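Local structure of myosin-2 (Saccharomyces cerevisiae, 6IXO) at residues Ala177-Ser181 against Leu245-Phe251; Glu182-Ser188 against Trp254-Gln259; Val264-Glu268 against Leu283-Ile287. The protein carries organelles and other cargo along actin cables as a class V myosin motor, with this C-terminal globular tail domain binding the cargo receptors. The contacts are given in a common frame with arbitrary orientation. Numbering follows the deposited sequence.

Contact 1 of 3, residues Ala177-Ser181 against Leu245-Phe251; sequences AVVIS and LIMKRNF. With SO4 (sulfate ion), chain C.
In the all-helical globular tail of this class V myosin, the C-terminal end of helix 134-180 packs against the last part of helix 223-247 and the loop that leads on to helix 254-273. Residues Ala177 to Ile180 are helical with a wider pi-type turn, and in the second segment Lys248 N bonds Leu245 O at 3.1 Å. The backbones come nearest at Val179 and Leu245, whose CA atoms are 6.8 Å apart, and the two segments bury 218 Å² in all. Ala177 faces helix 202-218, touching Met202 and Ile205. Val178 points sideways and packs on Leu260, while its carbonyl accepts a hydrogen bond from Asn263. Val179 (chi1 t) is the main contact residue and points toward the second segment: its CG1 lies 3.8 Å from Leu245 CD2, 3.8 Å from Lys248 CE and 4.2 Å from Phe251 CE2. Its carbonyl O sits at the ring edge of Phe251, 3.3 Å from CZ. Ile180 (m, m) starts sideways but brings CD1 to 4.2 Å from Phe251 CZ. The Lys248 arm, extended through chi2 and chi3 with chi4 m, lays CE on Val179 and ends with NZ 3.9 Å from Ile180 CD1. Ser181 leaves helical geometry (phi/psi -62/141) and its OG donates back to Ala177 O at 2.7 Å, tying off the helix end. On the solvent side, Arg249 holds a sulfate, probably from the crystallisation liquor, through NH1 to O2 at 2.9 Å and NH2 to O3 at 2.8 Å.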
loop_
_atom_site.group_PDB
_atom_site.type_symbol
_atom_site.label_atom_id
_atom_site.label_comp_id
_atom_site.label_asym_id
_atom_site.label_seq_id
_atom_site.Cartn_x
_atom_site.Cartn_y
_atom_site.Cartn_z
ATOM N N ALA A 177 -9.292 -1.817 -18.127
ATOM C CA ALA A 177 -8.087 -2.477 -18.646
ATOM C C ALA A 177 -8.248 -4.001 -18.747
ATOM O O ALA A 177 -7.885 -4.611 -19.756
ATOM C CB ALA A 177 -6.897 -2.133 -17.743
ATOM N N VAL A 178 -8.764 -4.624 -17.693
ATOM C CA VAL A 178 -8.868 -6.087 -17.656
ATOM C C VAL A 178 -10.073 -6.596 -18.451
ATOM O O VAL A 178 -9.950 -7.505 -19.254
ATOM C CB VAL A 178 -8.947 -6.584 -16.201
ATOM C CG1 VAL A 178 -9.240 -8.074 -16.115
ATOM C CG2 VAL A 178 -7.614 -6.243 -15.439
ATOM N N VAL A 179 -11.239 -5.984 -18.209
ATOM C CA VAL A 179 -12.513 -6.527 -18.701
ATOM C C VAL A 179 -12.869 -6.028 -20.091
ATOM O O VAL A 179 -13.361 -6.772 -20.927
ATOM C CB VAL A 179 -13.650 -6.186 -17.693
ATOM C CG1 VAL A 179 -14.994 -6.694 -18.190
ATOM C CG2 VAL A 179 -13.342 -6.837 -16.334
ATOM N N ILE A 180 -12.631 -4.757 -20.340
ATOM C CA ILE A 180 -13.148 -4.116 -21.546
ATOM C C ILE A 180 -12.092 -3.942 -22.650
ATOM O O ILE A 180 -12.377 -4.224 -23.805
ATOM C CB ILE A 180 -13.745 -2.700 -21.217
ATOM C CG1 ILE A 180 -14.872 -2.812 -20.188
ATOM C CG2 ILE A 180 -14.242 -2.002 -22.509
ATOM C CD1 ILE A 180 -16.119 -3.561 -20.726
ATOM N N SER A 181 -10.898 -3.430 -22.311
ATOM C CA SER A 181 -9.884 -3.116 -23.344
ATOM C C SER A 181 -9.458 -4.378 -24.092
ATOM O O SER A 181 -9.306 -5.451 -23.508
ATOM C CB SER A 181 -8.624 -2.448 -22.766
ATOM O OG SER A 181 -7.755 -3.415 -22.194
ATOM N N LEU A 245 -17.573 -8.886 -14.880
ATOM C CA LEU A 245 -17.705 -9.901 -15.895
ATOM C C LEU A 245 -18.976 -10.710 -15.705
ATOM O O LEU A 245 -19.691 -11.004 -16.657
ATOM C CB LEU A 245 -16.489 -10.835 -15.872
ATOM C CG LEU A 245 -15.259 -10.276 -16.538
ATOM C CD1 LEU A 245 -13.984 -11.050 -16.013
ATOM C CD2 LEU A 245 -15.377 -10.447 -18.054
ATOM N N ILE A 246 -19.279 -11.083 -14.469
ATOM C CA ILE A 246 -20.360 -12.058 -14.304
ATOM C C ILE A 246 -21.758 -11.439 -14.555
ATOM O O ILE A 246 -22.752 -12.167 -14.771
ATOM C CB ILE A 246 -20.316 -12.713 -12.884
ATOM C CG1 ILE A 246 -21.105 -14.039 -12.928
ATOM C CG2 ILE A 246 -20.766 -11.703 -11.764
ATOM C CD1 ILE A 246 -20.930 -14.933 -11.751
ATOM N N MET A 247 -21.841 -10.109 -14.532
ATOM C CA MET A 247 -23.133 -9.445 -14.861
ATOM C C MET A 247 -23.390 -9.303 -16.363
ATOM O O MET A 247 -24.486 -8.956 -16.778
ATOM C CB MET A 247 -23.175 -8.052 -14.234
ATOM C CG MET A 247 -23.128 -8.065 -12.719
ATOM S SD MET A 247 -23.484 -6.436 -11.990
ATOM C CE MET A 247 -21.939 -5.590 -12.340
ATOM N N LYS A 248 -22.372 -9.523 -17.197
ATOM C CA LYS A 248 -22.524 -9.139 -18.592
ATOM C C LYS A 248 -23.240 -10.238 -19.372
ATOM O O LYS A 248 -22.834 -11.390 -19.348
ATOM C CB LYS A 248 -21.160 -8.820 -19.222
ATOM C CG LYS A 248 -20.595 -7.498 -18.613
ATOM C CD LYS A 248 -19.268 -7.114 -19.248
ATOM C CE LYS A 248 -18.714 -5.843 -18.574
ATOM N NZ LYS A 248 -19.473 -4.627 -18.966
ATOM N N ARG A 249 -24.332 -9.879 -20.020
ATOM C CA ARG A 249 -25.179 -10.906 -20.638
ATOM C C ARG A 249 -25.030 -10.970 -22.131
ATOM O O ARG A 249 -25.471 -11.938 -22.800
ATOM C CB ARG A 249 -26.654 -10.662 -20.249
ATOM C CG ARG A 249 -26.826 -10.930 -18.786
ATOM C CD ARG A 249 -28.197 -10.663 -18.303
ATOM N NE ARG A 249 -29.075 -11.738 -18.731
ATOM C CZ ARG A 249 -30.205 -12.034 -18.105
ATOM N NH1 ARG A 249 -30.979 -13.021 -18.550
ATOM N NH2 ARG A 249 -30.550 -11.335 -17.027
ATOM N N ASN A 250 -24.395 -9.969 -22.708
ATOM C CA ASN A 250 -24.217 -10.110 -24.168
ATOM C C ASN A 250 -22.748 -9.837 -24.519
ATOM O O ASN A 250 -22.443 -8.939 -25.308
ATOM C CB ASN A 250 -25.170 -9.159 -24.908
ATOM C CG ASN A 250 -25.058 -9.283 -26.403
ATOM O OD1 ASN A 250 -24.658 -10.328 -26.909
ATOM N ND2 ASN A 250 -25.395 -8.214 -27.122
ATOM N N PHE A 251 -21.835 -10.613 -23.925
ATOM C CA PHE A 251 -20.438 -10.203 -23.910
ATOM C C PHE A 251 -19.471 -11.366 -23.792
ATOM O O PHE A 251 -18.413 -11.377 -24.420
ATOM C CB PHE A 251 -20.254 -9.236 -22.733
ATOM C CG PHE A 251 -18.869 -8.655 -22.591
ATOM C CD1 PHE A 251 -18.496 -7.524 -23.311
ATOM C CD2 PHE A 251 -17.961 -9.204 -21.676
ATOM C CE1 PHE A 251 -17.225 -6.955 -23.131
ATOM C CE2 PHE A 251 -16.708 -8.624 -21.476
ATOM C CZ PHE A 251 -16.349 -7.490 -22.204
HETATM S S SO4 C . -32.698 -13.381 -15.382
HETATM O O1 SO4 C . -33.682 -13.952 -14.465
HETATM O O2 SO4 C . -33.270 -13.278 -16.721
HETATM O O3 SO4 C . -32.304 -12.056 -14.916
HETATM O O4 SO4 C . -31.517 -14.237 -15.427
#

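Contact 2 of 3, residues Glu182-Ser188 against Trp254-Gln259; sequences ESLPGFS and WKRGLQ
The first turns of helix 254-273 receive the irregular segment 182-188, burying 482 Å²; CA atoms approach to 5.6 Å at Ser183-Gln259 and 6.3 Å at Ser188-Lys255. Trp254 (chi1 t) presents its ring edge to Phe187, CZ3 to CZ 3.7 Å. Lys255, chi2 to chi4 all t, lays CG over the Phe187 ring face (4.0 Å to the centroid, CH-pi) and its NZ donates to Phe187 O at 3.0 Å. Arg256 points its CB away, yet folds back (chi2, chi3 p): NH2 lies 3.7 Å from Ser188 OG, a plain contact, and NH1 hydrogen-bonds Ile180 O. Leu258 CD2 packs on Phe187 CE2 (3.9 Å) and Leu184 CD1 (4.1 Å). Gln259 holds one backbone NH and two serine hydroxyls: OE1 accepts from Leu184 N at 3.3 Å, NE2 donates weakly to Ser188 OG at 2.9 Å, O accepts from Ser183 OG at 3.0 Å. Glu182 OE1 and OE2 bind Gly186 N (3.2 Å) and Ser188 N (3.3 Å) around a type II beta turn, Leu184-Phe187. The loop leaving helix 134-180 thus joins helix 254-273 at the surface of the all-helical globular tail.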
loop_
_atom_site.group_PDB
_atom_site.type_symbol
_atom_site.label_atom_id
_atom_site.label_comp_id
_atom_site.label_asym_id
_atom_site.label_seq_id
_atom_site.Cartn_x
_atom_site.Cartn_y
_atom_site.Cartn_z
ATOM N N GLU A 182 -9.273 -4.237 -25.398
ATOM C CA GLU A 182 -8.934 -5.384 -26.210
ATOM C C GLU A 182 -7.443 -5.532 -26.308
ATOM O O GLU A 182 -6.752 -4.680 -26.857
ATOM C CB GLU A 182 -9.563 -5.265 -27.598
ATOM C CG GLU A 182 -11.068 -5.395 -27.558
ATOM C CD GLU A 182 -11.675 -5.469 -28.938
ATOM O OE1 GLU A 182 -11.618 -4.451 -29.663
ATOM O OE2 GLU A 182 -12.172 -6.556 -29.312
ATOM N N SER A 183 -6.938 -6.616 -25.742
ATOM C CA SER A 183 -5.589 -7.077 -26.049
ATOM C C SER A 183 -5.457 -7.358 -27.545
ATOM O O SER A 183 -4.385 -7.246 -28.116
ATOM C CB SER A 183 -5.274 -8.328 -25.238
ATOM O OG SER A 183 -6.478 -8.979 -24.848
ATOM N N LEU A 184 -6.556 -7.743 -28.186
ATOM C CA LEU A 184 -6.531 -7.882 -29.645
ATOM C C LEU A 184 -7.528 -6.923 -30.273
ATOM O O LEU A 184 -8.678 -7.284 -30.511
ATOM C CB LEU A 184 -6.838 -9.319 -30.061
ATOM C CG LEU A 184 -5.958 -10.376 -29.411
ATOM C CD1 LEU A 184 -6.765 -11.650 -29.278
ATOM C CD2 LEU A 184 -4.639 -10.603 -30.216
ATOM N N PRO A 185 -7.091 -5.682 -30.520
ATOM C CA PRO A 185 -7.962 -4.656 -31.103
ATOM C C PRO A 185 -8.680 -5.171 -32.359
ATOM O O PRO A 185 -8.019 -5.747 -33.238
ATOM C CB PRO A 185 -6.988 -3.522 -31.434
ATOM C CG PRO A 185 -5.878 -3.695 -30.437
ATOM C CD PRO A 185 -5.725 -5.183 -30.284
ATOM N N GLY A 186 -10.007 -5.014 -32.397
ATOM C CA GLY A 186 -10.826 -5.430 -33.531
ATOM C C GLY A 186 -11.290 -6.882 -33.553
ATOM O O GLY A 186 -12.158 -7.253 -34.351
ATOM N N PHE A 187 -10.707 -7.699 -32.677
ATOM C CA PHE A 187 -10.955 -9.141 -32.613
ATOM C C PHE A 187 -12.426 -9.488 -32.427
ATOM O O PHE A 187 -12.963 -10.349 -33.126
ATOM C CB PHE A 187 -10.155 -9.737 -31.460
ATOM C CG PHE A 187 -9.992 -11.230 -31.506
ATOM C CD1 PHE A 187 -9.632 -11.884 -32.685
ATOM C CD2 PHE A 187 -10.127 -11.978 -30.336
ATOM C CE1 PHE A 187 -9.446 -13.265 -32.697
ATOM C CE2 PHE A 187 -9.942 -13.362 -30.340
ATOM C CZ PHE A 187 -9.572 -13.991 -31.509
ATOM N N SER A 188 -13.062 -8.831 -31.461
ATOM C CA SER A 188 -14.466 -9.080 -31.167
ATOM C C SER A 188 -15.369 -8.345 -32.157
ATOM O O SER A 188 -15.937 -7.302 -31.843
ATOM C CB SER A 188 -14.788 -8.671 -29.732
ATOM O OG SER A 188 -14.085 -9.477 -28.792
ATOM N N TRP A 254 -15.991 -16.962 -26.579
ATOM C CA TRP A 254 -14.657 -17.500 -26.741
ATOM C C TRP A 254 -13.614 -16.403 -26.999
ATOM O O TRP A 254 -12.531 -16.370 -26.353
ATOM C CB TRP A 254 -14.648 -18.530 -27.886
ATOM C CG TRP A 254 -13.280 -19.115 -28.083
ATOM C CD1 TRP A 254 -12.779 -20.260 -27.498
ATOM C CD2 TRP A 254 -12.230 -18.589 -28.912
ATOM N NE1 TRP A 254 -11.471 -20.459 -27.908
ATOM C CE2 TRP A 254 -11.105 -19.447 -28.762
ATOM C CE3 TRP A 254 -12.119 -17.474 -29.749
ATOM C CZ2 TRP A 254 -9.888 -19.235 -29.451
ATOM C CZ3 TRP A 254 -10.901 -17.258 -30.424
ATOM C CH2 TRP A 254 -9.805 -18.132 -30.263
ATOM N N LYS A 255 -13.911 -15.498 -27.926
ATOM C CA LYS A 255 -12.967 -14.406 -28.200
ATOM C C LYS A 255 -12.676 -13.550 -26.984
ATOM O O LYS A 255 -11.536 -13.203 -26.741
ATOM C CB LYS A 255 -13.473 -13.512 -29.312
ATOM C CG LYS A 255 -13.406 -14.185 -30.693
ATOM C CD LYS A 255 -14.052 -13.297 -31.770
ATOM C CE LYS A 255 -13.909 -13.857 -33.123
ATOM N NZ LYS A 255 -14.296 -12.847 -34.162
ATOM N N ARG A 256 -13.718 -13.181 -26.246
ATOM C CA ARG A 256 -13.542 -12.395 -25.033
ATOM C C ARG A 256 -12.723 -13.213 -24.037
ATOM O O ARG A 256 -11.874 -12.666 -23.292
ATOM C CB ARG A 256 -14.927 -11.984 -24.453
ATOM C CG ARG A 256 -14.832 -11.144 -23.222
ATOM C CD ARG A 256 -14.061 -9.835 -23.506
ATOM N NE ARG A 256 -14.680 -9.070 -24.593
ATOM C CZ ARG A 256 -14.255 -7.874 -25.011
ATOM N NH1 ARG A 256 -13.183 -7.283 -24.449
ATOM N NH2 ARG A 256 -14.913 -7.261 -25.992
ATOM N N GLY A 257 -12.932 -14.525 -24.018
ATOM C CA GLY A 257 -12.144 -15.362 -23.106
ATOM C C GLY A 257 -10.652 -15.352 -23.447
ATOM O O GLY A 257 -9.773 -15.254 -22.565
ATOM N N LEU A 258 -10.346 -15.435 -24.731
ATOM C CA LEU A 258 -8.941 -15.402 -25.164
ATOM C C LEU A 258 -8.327 -14.042 -24.747
ATOM O O LEU A 258 -7.212 -13.964 -24.201
ATOM C CB LEU A 258 -8.859 -15.588 -26.686
ATOM C CG LEU A 258 -7.402 -15.676 -27.154
ATOM C CD1 LEU A 258 -6.771 -16.943 -26.593
ATOM C CD2 LEU A 258 -7.291 -15.630 -28.686
ATOM N N GLN A 259 -9.071 -12.962 -24.974
ATOM C CA GLN A 259 -8.555 -11.632 -24.618
ATOM C C GLN A 259 -8.392 -11.453 -23.139
ATOM O O GLN A 259 -7.390 -10.856 -22.687
ATOM C CB GLN A 259 -9.439 -10.511 -25.162
ATOM C CG GLN A 259 -9.315 -10.474 -26.671
ATOM C CD GLN A 259 -10.168 -9.426 -27.302
ATOM O OE1 GLN A 259 -9.697 -8.320 -27.545
ATOM N NE2 GLN A 259 -11.436 -9.757 -27.575
#

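Contact 3 of 3, residues Val264-Glu268 against Leu283-Ile287; sequences VTRLE and LQHLI
Val264 (chi1 t) overlaps Ile287 and Leu286 across the helix pair, its CG1 3.6 Å from Ile287 CG1 and its CG2 3.9 Å from Leu286 CB. It gives 76 Å² of its surface to the other segment, out of 284 Å² buried in total. Segment 264-268 is regular helix, with Glu268 N bonded to Val264 O at 2.9 Å. Leu283 occupies the N-cap position of helix 284-294, and Ile287 N bonds its carbonyl O at 2.9 Å. The register pairs Val264 with Ile287 (CA-CA 6.7 Å) and Glu268 with Leu283 (7.7 Å), so the chain directions oppose one another. One turn on from Val264, Leu267 (t, p) sets CD2 4.2 Å from Leu283 CD2, and Leu283 (m, t) also reaches Glu268, with CD1 4.0 Å from its backbone N and 4.2 Å from its CB. Glu268 extends (t, t) along the border of the apolar patch: OE2 lies 3.5 Å from Ile287 CD1 and takes its hydrogen bond from Thr280 OG1. The packing continues into neighbouring helices, Leu267 onto Leu206 and Phe209 of helix 202-218, and Leu286 onto Cys241 and Leu245 of helix 223-247. Asp238 of that last helix bonds the backbone N of Leu286 and the ring of His285. This is buried aliphatic packing between antiparallel helical segments, part of the helical bundle of the DIL domain in the cargo-binding tail.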
loop_
_atom_site.group_PDB
_atom_site.type_symbol
_atom_site.label_atom_id
_atom_site.label_comp_id
_atom_site.label_asym_id
_atom_site.label_seq_id
_atom_site.Cartn_x
_atom_site.Cartn_y
_atom_site.Cartn_z
ATOM N N VAL A 264 -5.052 -11.006 -18.200
ATOM C CA VAL A 264 -4.740 -11.570 -16.895
ATOM C C VAL A 264 -3.361 -12.235 -16.819
ATOM O O VAL A 264 -2.626 -12.109 -15.810
ATOM C CB VAL A 264 -5.828 -12.605 -16.492
ATOM C CG1 VAL A 264 -5.575 -13.170 -15.122
ATOM C CG2 VAL A 264 -7.173 -11.911 -16.487
ATOM N N THR A 265 -2.990 -12.964 -17.870
ATOM C CA THR A 265 -1.698 -13.629 -17.860
ATOM C C THR A 265 -0.601 -12.581 -17.740
ATOM O O THR A 265 0.413 -12.802 -17.061
ATOM C CB THR A 265 -1.493 -14.473 -19.151
ATOM O OG1 THR A 265 -2.546 -15.440 -19.199
ATOM C CG2 THR A 265 -0.138 -15.196 -19.147
ATOM N N ARG A 266 -0.760 -11.437 -18.385
ATOM C CA ARG A 266 0.314 -10.438 -18.315
ATOM C C ARG A 266 0.512 -9.986 -16.863
ATOM O O ARG A 266 1.627 -9.767 -16.418
ATOM C CB ARG A 266 0.014 -9.242 -19.212
ATOM C CG ARG A 266 0.146 -9.556 -20.728
ATOM C CD ARG A 266 -0.503 -8.456 -21.578
ATOM N NE ARG A 266 0.170 -7.156 -21.457
ATOM C CZ ARG A 266 -0.264 -6.045 -22.050
ATOM N NH1 ARG A 266 -1.355 -6.077 -22.812
ATOM N NH2 ARG A 266 0.393 -4.908 -21.895
ATOM N N LEU A 267 -0.575 -9.862 -16.132
ATOM C CA LEU A 267 -0.484 -9.409 -14.738
ATOM C C LEU A 267 0.119 -10.523 -13.902
ATOM O O LEU A 267 0.989 -10.300 -13.062
ATOM C CB LEU A 267 -1.866 -8.994 -14.212
ATOM C CG LEU A 267 -1.885 -8.279 -12.856
ATOM C CD1 LEU A 267 -0.921 -7.056 -12.815
ATOM C CD2 LEU A 267 -3.323 -7.837 -12.577
ATOM N N GLU A 268 -0.291 -11.748 -14.161
ATOM C CA GLU A 268 0.306 -12.896 -13.475
ATOM C C GLU A 268 1.809 -13.064 -13.747
ATOM O O GLU A 268 2.586 -13.432 -12.844
ATOM C CB GLU A 268 -0.481 -14.160 -13.871
ATOM C CG GLU A 268 -0.081 -15.450 -13.203
ATOM C CD GLU A 268 -0.858 -16.650 -13.820
ATOM O OE1 GLU A 268 -1.238 -16.558 -15.007
ATOM O OE2 GLU A 268 -1.105 -17.657 -13.127
ATOM N N LEU A 283 -5.470 -14.182 -8.324
ATOM C CA LEU A 283 -6.216 -13.824 -9.552
ATOM C C LEU A 283 -7.063 -14.982 -10.024
ATOM O O LEU A 283 -7.515 -15.024 -11.185
ATOM C CB LEU A 283 -5.253 -13.391 -10.681
ATOM C CG LEU A 283 -4.375 -12.161 -10.393
ATOM C CD1 LEU A 283 -3.196 -12.080 -11.374
ATOM C CD2 LEU A 283 -5.243 -10.922 -10.463
ATOM N N GLN A 284 -7.269 -15.930 -9.134
ATOM C CA GLN A 284 -7.848 -17.190 -9.574
ATOM C C GLN A 284 -9.249 -17.039 -10.163
ATOM O O GLN A 284 -9.638 -17.827 -11.011
ATOM C CB GLN A 284 -7.888 -18.198 -8.421
ATOM C CG GLN A 284 -6.675 -19.138 -8.329
ATOM C CD GLN A 284 -6.176 -19.667 -9.678
ATOM O OE1 GLN A 284 -6.800 -20.534 -10.298
ATOM N NE2 GLN A 284 -5.038 -19.151 -10.126
ATOM N N HIS A 285 -10.038 -16.070 -9.715
ATOM C CA HIS A 285 -11.387 -16.011 -10.270
ATOM C C HIS A 285 -11.353 -15.547 -11.685
ATOM O O HIS A 285 -12.156 -16.014 -12.498
ATOM C CB HIS A 285 -12.304 -15.091 -9.445
ATOM C CG HIS A 285 -12.448 -15.533 -8.023
ATOM N ND1 HIS A 285 -11.702 -14.992 -6.988
ATOM C CD2 HIS A 285 -13.216 -16.501 -7.466
ATOM C CE1 HIS A 285 -12.023 -15.585 -5.853
ATOM N NE2 HIS A 285 -12.943 -16.504 -6.110
ATOM N N LEU A 286 -10.490 -14.579 -11.973
ATOM C CA LEU A 286 -10.299 -14.126 -13.372
ATOM C C LEU A 286 -9.660 -15.221 -14.223
ATOM O O LEU A 286 -10.080 -15.506 -15.374
ATOM C CB LEU A 286 -9.410 -12.876 -13.419
ATOM C CG LEU A 286 -10.075 -11.649 -12.819
ATOM C CD1 LEU A 286 -9.073 -10.509 -12.830
ATOM C CD2 LEU A 286 -11.316 -11.307 -13.714
ATOM N N ILE A 287 -8.640 -15.864 -13.672
ATOM C CA ILE A 287 -7.970 -16.921 -14.463
ATOM C C ILE A 287 -8.997 -18.042 -14.799
ATOM O O ILE A 287 -9.107 -18.535 -15.947
ATOM C CB ILE A 287 -6.753 -17.488 -13.693
ATOM C CG1 ILE A 287 -5.639 -16.427 -13.640
ATOM C CG2 ILE A 287 -6.270 -18.880 -14.280
ATOM C CD1 ILE A 287 -4.477 -16.768 -12.631
#

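How the contacts relate
Contact 3 is the most buried of the three, contact 1 partly buried and contact 2 at the surface, and the chemistry follows: contact 3 is aliphatic with a glutamate at its border, contact 1 is apolar packing that includes a phenylalanine ring and a lysine arm, and neither has a cross-segment hydrogen bond, whereas contact 2 has four, one of them weak. Contacts 2 and 3 share helix 254-273, using its start and its middle. Their nearest atoms stay about 5 Å apart. Contact 1 touches both: Arg256 NH1 probably hydrogen-bonds Ile180 O at 3.2 Å, and Leu245 CD1 meets Leu286 CD2 at 3.5 Å. Segments 177-181 and 182-188 are consecutive, so contacts 1 and 2 follow one chain leaving helix 134-180.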